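B12-binding domain-containing protein (Kitasatospora setae, PDB 6WTE) binds cobalamin and a [4Fe-4S] cluster and acts as a methyltransferase of the radical SAM family that is thought to work by non-radical catalysis. Local coordinates at residues I421-Q426 with P434-N439; F407-R412 with A500-L505; A378-P383 with R391-A396. All coordinates share one frame; numbering follows the deposited sequence.

Contact 1 (I421-Q426 with P434-N439); sequences IEIAEQ and PGLQSN. With EDO (1,2-ethanediol), chain J.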
loop_
_atom_site.group_PDB
_atom_site.type_symbol
_atom_site.label_atom_id
_atom_site.label_comp_id
_atom_site.label_asym_id
_atom_site.label_seq_id
_atom_site.Cartn_x
_atom_site.Cartn_y
_atom_site.Cartn_z
ATOM N N ILE A 421 3.825 -15.138 -10.730
ATOM C CA ILE A 421 3.894 -16.598 -10.759
ATOM C C ILE A 421 3.811 -17.105 -12.194
ATOM O O ILE A 421 4.613 -17.942 -12.627
ATOM C CB ILE A 421 2.772 -17.191 -9.886
ATOM C CG1 ILE A 421 3.000 -16.844 -8.411
ATOM C CG2 ILE A 421 2.640 -18.685 -10.114
ATOM C CD1 ILE A 421 1.793 -17.113 -7.524
ATOM N N GLU A 422 2.840 -16.601 -12.959
ATOM C CA GLU A 422 2.680 -17.067 -14.333
ATOM C C GLU A 422 3.877 -16.689 -15.195
ATOM O O GLU A 422 4.333 -17.494 -16.020
ATOM C CB GLU A 422 1.386 -16.509 -14.930
ATOM C CG GLU A 422 1.247 -16.723 -16.429
ATOM C CD GLU A 422 1.213 -18.189 -16.834
ATOM O OE1 GLU A 422 0.908 -19.052 -15.980
ATOM O OE2 GLU A 422 1.480 -18.475 -18.023
ATOM N N ILE A 423 4.409 -15.478 -15.021
ATOM C CA ILE A 423 5.559 -15.077 -15.819
ATOM C C ILE A 423 6.787 -15.897 -15.436
ATOM O O ILE A 423 7.581 -16.287 -16.298
ATOM C CB ILE A 423 5.793 -13.565 -15.692
ATOM C CG1 ILE A 423 4.701 -12.825 -16.473
ATOM C CG2 ILE A 423 7.160 -13.189 -16.219
ATOM C CD1 ILE A 423 4.621 -11.352 -16.190
ATOM N N ALA A 424 6.948 -16.203 -14.146
ATOM C CA ALA A 424 8.023 -17.111 -13.747
ATOM C C ALA A 424 7.847 -18.493 -14.371
ATOM O O ALA A 424 8.823 -19.114 -14.805
ATOM C CB ALA A 424 8.094 -17.214 -12.224
ATOM N N GLU A 425 6.608 -18.995 -14.422
ATOM C CA GLU A 425 6.346 -20.264 -15.099
ATOM C C GLU A 425 6.775 -20.215 -16.558
ATOM O O GLU A 425 7.344 -21.181 -17.081
ATOM C CB GLU A 425 4.862 -20.624 -15.011
ATOM C CG GLU A 425 4.403 -21.107 -13.655
ATOM C CD GLU A 425 5.145 -22.350 -13.191
ATOM O OE1 GLU A 425 5.513 -23.188 -14.041
ATOM O OE2 GLU A 425 5.347 -22.487 -11.971
ATOM N N GLN A 426 6.485 -19.106 -17.241
ATOM C CA GLN A 426 6.855 -19.000 -18.647
ATOM C C GLN A 426 8.365 -19.030 -18.828
ATOM O O GLN A 426 8.861 -19.554 -19.831
ATOM C CB GLN A 426 6.265 -17.726 -19.242
ATOM C CG GLN A 426 4.750 -17.735 -19.277
ATOM C CD GLN A 426 4.175 -16.422 -19.735
ATOM O OE1 GLN A 426 4.908 -15.506 -20.110
ATOM N NE2 GLN A 426 2.856 -16.319 -19.713
ATOM N N PRO A 434 8.022 -13.004 -22.781
ATOM C CA PRO A 434 7.652 -11.751 -23.448
ATOM C C PRO A 434 7.122 -10.729 -22.456
ATOM O O PRO A 434 6.409 -11.062 -21.508
ATOM C CB PRO A 434 6.566 -12.180 -24.442
ATOM C CG PRO A 434 6.850 -13.625 -24.712
ATOM C CD PRO A 434 7.392 -14.179 -23.413
ATOM N N GLY A 435 7.482 -9.475 -22.681
ATOM C CA GLY A 435 6.975 -8.391 -21.876
ATOM C C GLY A 435 7.741 -8.127 -20.600
ATOM O O GLY A 435 7.518 -7.084 -19.977
ATOM N N LEU A 436 8.624 -9.039 -20.194
ATOM C CA LEU A 436 9.470 -8.832 -19.026
ATOM C C LEU A 436 10.485 -7.729 -19.308
ATOM O O LEU A 436 11.104 -7.699 -20.375
ATOM C CB LEU A 436 10.185 -10.137 -18.688
ATOM C CG LEU A 436 10.587 -10.503 -17.271
ATOM C CD1 LEU A 436 9.393 -10.360 -16.361
ATOM C CD2 LEU A 436 11.061 -11.933 -17.290
ATOM N N GLN A 437 10.680 -6.839 -18.338
ATOM C CA GLN A 437 11.534 -5.680 -18.553
ATOM C C GLN A 437 12.122 -5.219 -17.228
ATOM O O GLN A 437 11.479 -5.310 -16.180
ATOM C CB GLN A 437 10.746 -4.529 -19.201
ATOM C CG GLN A 437 11.584 -3.377 -19.767
ATOM C CD GLN A 437 11.973 -2.322 -18.727
ATOM O OE1 GLN A 437 11.400 -2.253 -17.641
ATOM N NE2 GLN A 437 12.951 -1.493 -19.070
ATOM N N SER A 438 13.347 -4.704 -17.293
ATOM C CA SER A 438 13.933 -3.976 -16.175
ATOM C C SER A 438 14.932 -2.975 -16.723
ATOM O O SER A 438 15.705 -3.298 -17.631
ATOM C CB SER A 438 14.632 -4.900 -15.173
ATOM O OG SER A 438 15.156 -4.131 -14.101
ATOM N N ASN A 439 14.919 -1.761 -16.161
ATOM C CA ASN A 439 15.794 -0.703 -16.655
ATOM C C ASN A 439 17.267 -1.019 -16.467
ATOM O O ASN A 439 18.100 -0.464 -17.190
ATOM C CB ASN A 439 15.489 0.618 -15.954
ATOM C CG ASN A 439 14.130 1.170 -16.313
ATOM O OD1 ASN A 439 13.487 0.712 -17.258
ATOM N ND2 ASN A 439 13.689 2.170 -15.567
HETATM C C1 EDO J . 0.454 -13.405 -18.765
HETATM O O1 EDO J . 0.961 -13.721 -17.468
HETATM C C2 EDO J . 1.616 -13.049 -19.683
HETATM O O2 EDO J . 1.490 -13.806 -20.891
HETATM O O HOH W 1 4.636 -13.185 -21.220
#
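Ile423 and Leu436 meet where helix 418-427 packs against the short strand 436-437, an edge element of the sheet of the radical SAM core. Both are branched aliphatic residues, whose methyls can meet between helix and strand. Their side chains cross at a slant, and a single pair of methyls makes the touch, Ile423 CG2 lying 3.6 Å from Leu436 CD1. The beta-branch of Ile423 offers that methyl close to the helix backbone, while Leu436 reaches over with CG trans to its backbone N (chi1 -150°). Leu413 lies against both side chains, and Val474 adds to the apolar patch around Leu436.

On the solvent side the contact turns polar. The extended chain of Gln426 carries its amide towards Pro434, whose ring atom CD lies 4.3 Å from Gln426 OE1. A glutamine suits this partly exposed border because its amide can give and accept at once. Its NE2 donates to Glu422 OE2, one helical turn back, over 3.1 Å; the acceptor sits near the amide plane and is met through its anti lone pair. The same NE2 gives a nearly straight bond (172°) to O2 of an ethanediol probably taken from the crystallisation liquor. One water spans the two segments, donating to Gln426 OE1 at 2.6 Å and to the carbonyl oxygen Pro434 O at 2.8 Å.

Contact 2 (F407-R412 with A500-L505); sequences FSLGLR and ADLWAL
Strand 404-412 and the C-terminal part of helix 491-503 come closest at Leu409 and Leu502, whose CA atoms are 8.8 Å apart, leaving room for one layer of side chains between the backbones. Leu502 supplies the helix side of that layer, and Phe407 and Leu409 supply the strand side. These two are separated by one residue, so in the alternation of a strand their CB atoms both point toward the helix, whereas that of the intervening Ser408 points away.

One branch of Leu502 does most of the work. With CG swung opposite the backbone N (chi1 176°), its CD2 methyl reaches between the two strand residues. It lies 3.7 Å from Leu409 CD1 and 3.8 Å from Leu409 CG, and the two leucines slide past one another in opposite directions, branch alongside branch. Leu409 CD1 also comes within 4.1 Å of Leu502 CB, nearer the helix backbone. On the Phe407 side it is the benzylic carbon that is met, with Leu502 CD2 3.9 Å from Phe407 CB. Leucine suits the helix position because its side chain is long enough to place one methyl, CD2, against both strand residues, and the buried setting suits three apolar side chains.

Strand 373-380 lies next to this strand in the sheet, and its Phe380 touches both Leu409 and Leu502. Phe407 leans on Val394 and Met398 of helix 387-398, while its backbone pairs with Met515 of strand 514-515. Helix 491-503 thus covers the sheet beside helix 387-398.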
loop_
_atom_site.group_PDB
_atom_site.type_symbol
_atom_site.label_atom_id
_atom_site.label_comp_id
_atom_site.label_asym_id
_atom_site.label_seq_id
_atom_site.Cartn_x
_atom_site.Cartn_y
_atom_site.Cartn_z
ATOM N N PHE A 407 -4.505 7.518 -14.892
ATOM C CA PHE A 407 -3.993 6.476 -15.771
ATOM C C PHE A 407 -2.608 6.043 -15.314
ATOM O O PHE A 407 -1.755 6.880 -15.001
ATOM C CB PHE A 407 -3.926 6.963 -17.219
ATOM C CG PHE A 407 -5.242 7.429 -17.764
ATOM C CD1 PHE A 407 -6.159 6.520 -18.267
ATOM C CD2 PHE A 407 -5.572 8.777 -17.758
ATOM C CE1 PHE A 407 -7.375 6.942 -18.767
ATOM C CE2 PHE A 407 -6.785 9.206 -18.257
ATOM C CZ PHE A 407 -7.689 8.288 -18.765
ATOM N N SER A 408 -2.393 4.731 -15.279
ATOM C CA SER A 408 -1.103 4.145 -14.949
ATOM C C SER A 408 -0.642 3.256 -16.099
ATOM O O SER A 408 -1.452 2.778 -16.897
ATOM C CB SER A 408 -1.183 3.333 -13.651
ATOM O OG SER A 408 -1.548 4.152 -12.551
ATOM N N LEU A 409 0.675 3.023 -16.170
ATOM C CA LEU A 409 1.296 2.282 -17.267
ATOM C C LEU A 409 2.303 1.277 -16.731
ATOM O O LEU A 409 3.210 1.645 -15.974
ATOM C CB LEU A 409 2.018 3.218 -18.243
ATOM C CG LEU A 409 1.220 3.917 -19.336
ATOM C CD1 LEU A 409 2.086 4.973 -20.006
ATOM C CD2 LEU A 409 0.760 2.888 -20.346
ATOM N N GLY A 410 2.177 0.026 -17.156
ATOM C CA GLY A 410 3.130 -0.998 -16.776
ATOM C C GLY A 410 2.852 -1.567 -15.395
ATOM O O GLY A 410 2.117 -1.001 -14.587
ATOM N N LEU A 411 3.466 -2.720 -15.118
ATOM C CA LEU A 411 3.247 -3.417 -13.854
ATOM C C LEU A 411 4.576 -3.859 -13.264
ATOM O O LEU A 411 5.294 -4.652 -13.882
ATOM C CB LEU A 411 2.338 -4.635 -14.045
ATOM C CG LEU A 411 2.113 -5.427 -12.753
ATOM C CD1 LEU A 411 1.379 -4.567 -11.737
ATOM C CD2 LEU A 411 1.366 -6.721 -13.005
ATOM N N ARG A 412 4.889 -3.377 -12.063
ATOM C CA ARG A 412 5.970 -3.983 -11.292
ATOM C C ARG A 412 5.529 -5.357 -10.803
ATOM O O ARG A 412 4.462 -5.493 -10.194
ATOM C CB ARG A 412 6.354 -3.097 -10.102
ATOM C CG ARG A 412 7.387 -2.027 -10.412
ATOM C CD ARG A 412 8.813 -2.532 -10.212
ATOM N NE ARG A 412 9.074 -2.861 -8.811
ATOM C CZ ARG A 412 9.426 -4.063 -8.370
ATOM N NH1 ARG A 412 9.594 -5.074 -9.218
ATOM N NH2 ARG A 412 9.630 -4.247 -7.075
ATOM N N ALA A 500 4.648 9.064 -23.529
ATOM C CA ALA A 500 4.275 10.116 -24.471
ATOM C C ALA A 500 3.117 9.681 -25.363
ATOM O O ALA A 500 2.256 10.499 -25.707
ATOM C CB ALA A 500 5.477 10.518 -25.323
ATOM N N ASP A 501 3.082 8.399 -25.746
ATOM C CA ASP A 501 1.971 7.885 -26.545
ATOM C C ASP A 501 0.647 8.030 -25.808
ATOM O O ASP A 501 -0.381 8.340 -26.417
ATOM C CB ASP A 501 2.199 6.413 -26.899
ATOM C CG ASP A 501 3.348 6.203 -27.865
ATOM O OD1 ASP A 501 3.649 7.124 -28.648
ATOM O OD2 ASP A 501 3.940 5.102 -27.841
ATOM N N LEU A 502 0.649 7.783 -24.498
ATOM C CA LEU A 502 -0.582 7.901 -23.727
ATOM C C LEU A 502 -1.026 9.357 -23.619
ATOM O O LEU A 502 -2.215 9.658 -23.775
ATOM C CB LEU A 502 -0.392 7.277 -22.344
ATOM C CG LEU A 502 -1.554 7.392 -21.355
ATOM C CD1 LEU A 502 -2.808 6.732 -21.907
ATOM C CD2 LEU A 502 -1.178 6.779 -20.023
ATOM N N TRP A 503 -0.083 10.274 -23.377
ATOM C CA TRP A 503 -0.428 11.695 -23.306
ATOM C C TRP A 503 -1.098 12.180 -24.581
ATOM O O TRP A 503 -1.990 13.034 -24.536
ATOM C CB TRP A 503 0.816 12.536 -23.038
ATOM C CG TRP A 503 1.098 12.749 -21.605
ATOM C CD1 TRP A 503 1.616 11.849 -20.727
ATOM C CD2 TRP A 503 0.872 13.954 -20.865
ATOM N NE1 TRP A 503 1.737 12.421 -19.484
ATOM C CE2 TRP A 503 1.281 13.712 -19.541
ATOM C CE3 TRP A 503 0.361 15.215 -21.196
ATOM C CZ2 TRP A 503 1.200 14.684 -18.544
ATOM C CZ3 TRP A 503 0.281 16.179 -20.205
ATOM C CH2 TRP A 503 0.698 15.908 -18.895
ATOM N N ALA A 504 -0.671 11.664 -25.732
ATOM C CA ALA A 504 -1.233 12.109 -27.000
ATOM C C ALA A 504 -2.700 11.741 -27.160
ATOM O O ALA A 504 -3.359 12.272 -28.061
ATOM C CB ALA A 504 -0.427 11.530 -28.163
ATOM N N LEU A 505 -3.224 10.842 -26.329
ATOM C CA LEU A 505 -4.623 10.453 -26.423
ATOM C C LEU A 505 -5.567 11.395 -25.683
ATOM O O LEU A 505 -6.782 11.315 -25.893
ATOM C CB LEU A 505 -4.811 9.033 -25.894
ATOM C CG LEU A 505 -4.064 7.955 -26.676
ATOM C CD1 LEU A 505 -4.286 6.602 -26.031
ATOM C CD2 LEU A 505 -4.508 7.949 -28.134
#

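Contact 3 (A378-P383 with R391-A396); sequences ALFGMP and RACVDA
Phe380 meets helix 387-398 through Cys393, at the edge of its ring, and through Val394. Cys393 CB lies close to the ring plane, 3.5 Å from Phe380 CE1. The thiol follows it: with SG trans to the backbone N (chi1 -177°), the sulfur lies 4.8 Å from the ring centroid and 76° off the ring normal, a sulfur-aromatic contact at the edge. Val394 reaches the end of the ring with one branch, its CG2 3.8 Å from Phe380 CZ, the two side chains crossing at about a right angle. Ala378, two residues back on the strand, meets the same sulfur, Ala378 CB to Cys393 SG being 4.2 Å; its small methyl suits a place beside the bulky ring.

Behind these side chains, strand segment 378-380 and helix segment 391-396 run nearly antiparallel, their axes at 166°, within a beta-alpha-beta crossover whose second strand is 404-412. Backbone bonding to that strand holds strand 373-380 against it, setting the positions from which Ala378 and Phe380 reach the helix, while Val390 of the helix also packs on Phe380. Since the rim of an aromatic ring carries partial positive charge, a polarisable sulfur there is probably mildly favourable, adding a weak electrostatic term to apolar packing.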
loop_
_atom_site.group_PDB
_atom_site.type_symbol
_atom_site.label_atom_id
_atom_site.label_comp_id
_atom_site.label_asym_id
_atom_site.label_seq_id
_atom_site.Cartn_x
_atom_site.Cartn_y
_atom_site.Cartn_z
ATOM N N ALA A 378 -7.333 3.770 -14.204
ATOM C CA ALA A 378 -7.080 2.802 -15.261
ATOM C C ALA A 378 -5.620 2.368 -15.227
ATOM O O ALA A 378 -4.731 3.148 -14.875
ATOM C CB ALA A 378 -7.408 3.387 -16.637
ATOM N N LEU A 379 -5.375 1.110 -15.587
ATOM C CA LEU A 379 -4.018 0.576 -15.683
ATOM C C LEU A 379 -3.830 -0.003 -17.075
ATOM O O LEU A 379 -4.596 -0.876 -17.494
ATOM C CB LEU A 379 -3.756 -0.486 -14.612
ATOM C CG LEU A 379 -2.419 -1.222 -14.730
ATOM C CD1 LEU A 379 -1.233 -0.261 -14.698
ATOM C CD2 LEU A 379 -2.302 -2.274 -13.630
ATOM N N PHE A 380 -2.828 0.491 -17.798
ATOM C CA PHE A 380 -2.573 0.065 -19.164
ATOM C C PHE A 380 -1.289 -0.747 -19.238
ATOM O O PHE A 380 -0.332 -0.486 -18.509
ATOM C CB PHE A 380 -2.473 1.267 -20.106
ATOM C CG PHE A 380 -3.761 2.021 -20.251
ATOM C CD1 PHE A 380 -4.957 1.340 -20.437
ATOM C CD2 PHE A 380 -3.783 3.406 -20.184
ATOM C CE1 PHE A 380 -6.148 2.027 -20.566
ATOM C CE2 PHE A 380 -4.970 4.102 -20.318
ATOM C CZ PHE A 380 -6.155 3.414 -20.503
ATOM N N GLY A 381 -1.280 -1.731 -20.134
ATOM C CA GLY A 381 -0.107 -2.556 -20.359
ATOM C C GLY A 381 -0.215 -3.985 -19.868
ATOM O O GLY A 381 0.767 -4.730 -19.976
ATOM N N MET A 382 -1.354 -4.391 -19.312
ATOM C CA MET A 382 -1.548 -5.772 -18.899
ATOM C C MET A 382 -1.622 -6.666 -20.139
ATOM O O MET A 382 -1.747 -6.170 -21.261
ATOM C CB MET A 382 -2.805 -5.884 -18.034
ATOM C CG MET A 382 -2.662 -5.255 -16.651
ATOM S SD MET A 382 -1.472 -6.129 -15.594
ATOM C CE MET A 382 -2.456 -7.526 -15.074
ATOM N N PRO A 383 -1.518 -7.985 -19.971
ATOM C CA PRO A 383 -1.514 -8.877 -21.142
ATOM C C PRO A 383 -2.753 -8.668 -22.003
ATOM O O PRO A 383 -3.879 -8.616 -21.499
ATOM C CB PRO A 383 -1.475 -10.275 -20.517
ATOM C CG PRO A 383 -0.768 -10.066 -19.206
ATOM C CD PRO A 383 -1.315 -8.737 -18.722
ATOM N N ARG A 391 -6.962 3.166 -26.314
ATOM C CA ARG A 391 -7.843 4.238 -26.780
ATOM C C ARG A 391 -9.290 3.972 -26.397
ATOM O O ARG A 391 -10.007 4.887 -25.966
ATOM C CB ARG A 391 -7.737 4.402 -28.296
ATOM C CG ARG A 391 -6.405 4.894 -28.798
ATOM C CD ARG A 391 -6.496 5.306 -30.257
ATOM N NE ARG A 391 -5.177 5.383 -30.879
ATOM C CZ ARG A 391 -4.676 4.446 -31.678
ATOM N NH1 ARG A 391 -5.389 3.362 -31.960
ATOM N NH2 ARG A 391 -3.466 4.597 -32.199
ATOM N N ALA A 392 -9.740 2.724 -26.554
ATOM C CA ALA A 392 -11.114 2.387 -26.201
ATOM C C ALA A 392 -11.380 2.650 -24.727
ATOM O O ALA A 392 -12.436 3.181 -24.363
ATOM C CB ALA A 392 -11.400 0.927 -26.540
ATOM N N CYS A 393 -10.427 2.290 -23.864
ATOM C CA CYS A 393 -10.593 2.545 -22.438
ATOM C C CYS A 393 -10.548 4.036 -22.130
ATOM O O CYS A 393 -11.379 4.539 -21.363
ATOM C CB CYS A 393 -9.521 1.799 -21.641
ATOM S SG CYS A 393 -9.706 2.002 -19.866
ATOM N N VAL A 394 -9.592 4.762 -22.719
ATOM C CA VAL A 394 -9.515 6.207 -22.506
ATOM C C VAL A 394 -10.838 6.862 -22.869
ATOM O O VAL A 394 -11.412 7.621 -22.079
ATOM C CB VAL A 394 -8.350 6.815 -23.308
ATOM C CG1 VAL A 394 -8.493 8.334 -23.397
ATOM C CG2 VAL A 394 -7.016 6.450 -22.664
ATOM N N ASP A 395 -11.360 6.548 -24.060
ATOM C CA ASP A 395 -12.594 7.178 -24.525
ATOM C C ASP A 395 -13.760 6.885 -23.593
ATOM O O ASP A 395 -14.541 7.785 -23.258
ATOM C CB ASP A 395 -12.921 6.710 -25.944
ATOM C CG ASP A 395 -11.999 7.316 -26.984
ATOM O OD1 ASP A 395 -11.274 8.273 -26.651
ATOM O OD2 ASP A 395 -12.002 6.834 -28.132
ATOM N N ALA A 396 -13.900 5.629 -23.169
ATOM C CA ALA A 396 -15.025 5.268 -22.314
ATOM C C ALA A 396 -14.875 5.856 -20.914
ATOM O O ALA A 396 -15.842 6.380 -20.350
ATOM C CB ALA A 396 -15.159 3.752 -22.243
#

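Contacts 2 and 3 are neighbours, their centres 9 Å apart, because their strands 404-412 and 373-380 lie side by side in the sheet: Ser408 O to Phe380 N, at 2.8 Å, is a probable hydrogen bond, and Phe407 CD1 packs 3.4 Å from Phe380 CE2. Contact 1 stands apart, its centre 19 Å from that of contact 2 and 21 Å from that of contact 3, yet helix 418-427 is the next element after strand 404-412, and contact 1 is nested within the chain loop that contact 2 closes. All three lie away from the cobalamin and cluster sites. The side chain of Leu409 is about 13 Å from cobalamin, and that of Ala378 about 13 Å from the iron-sulfur cluster.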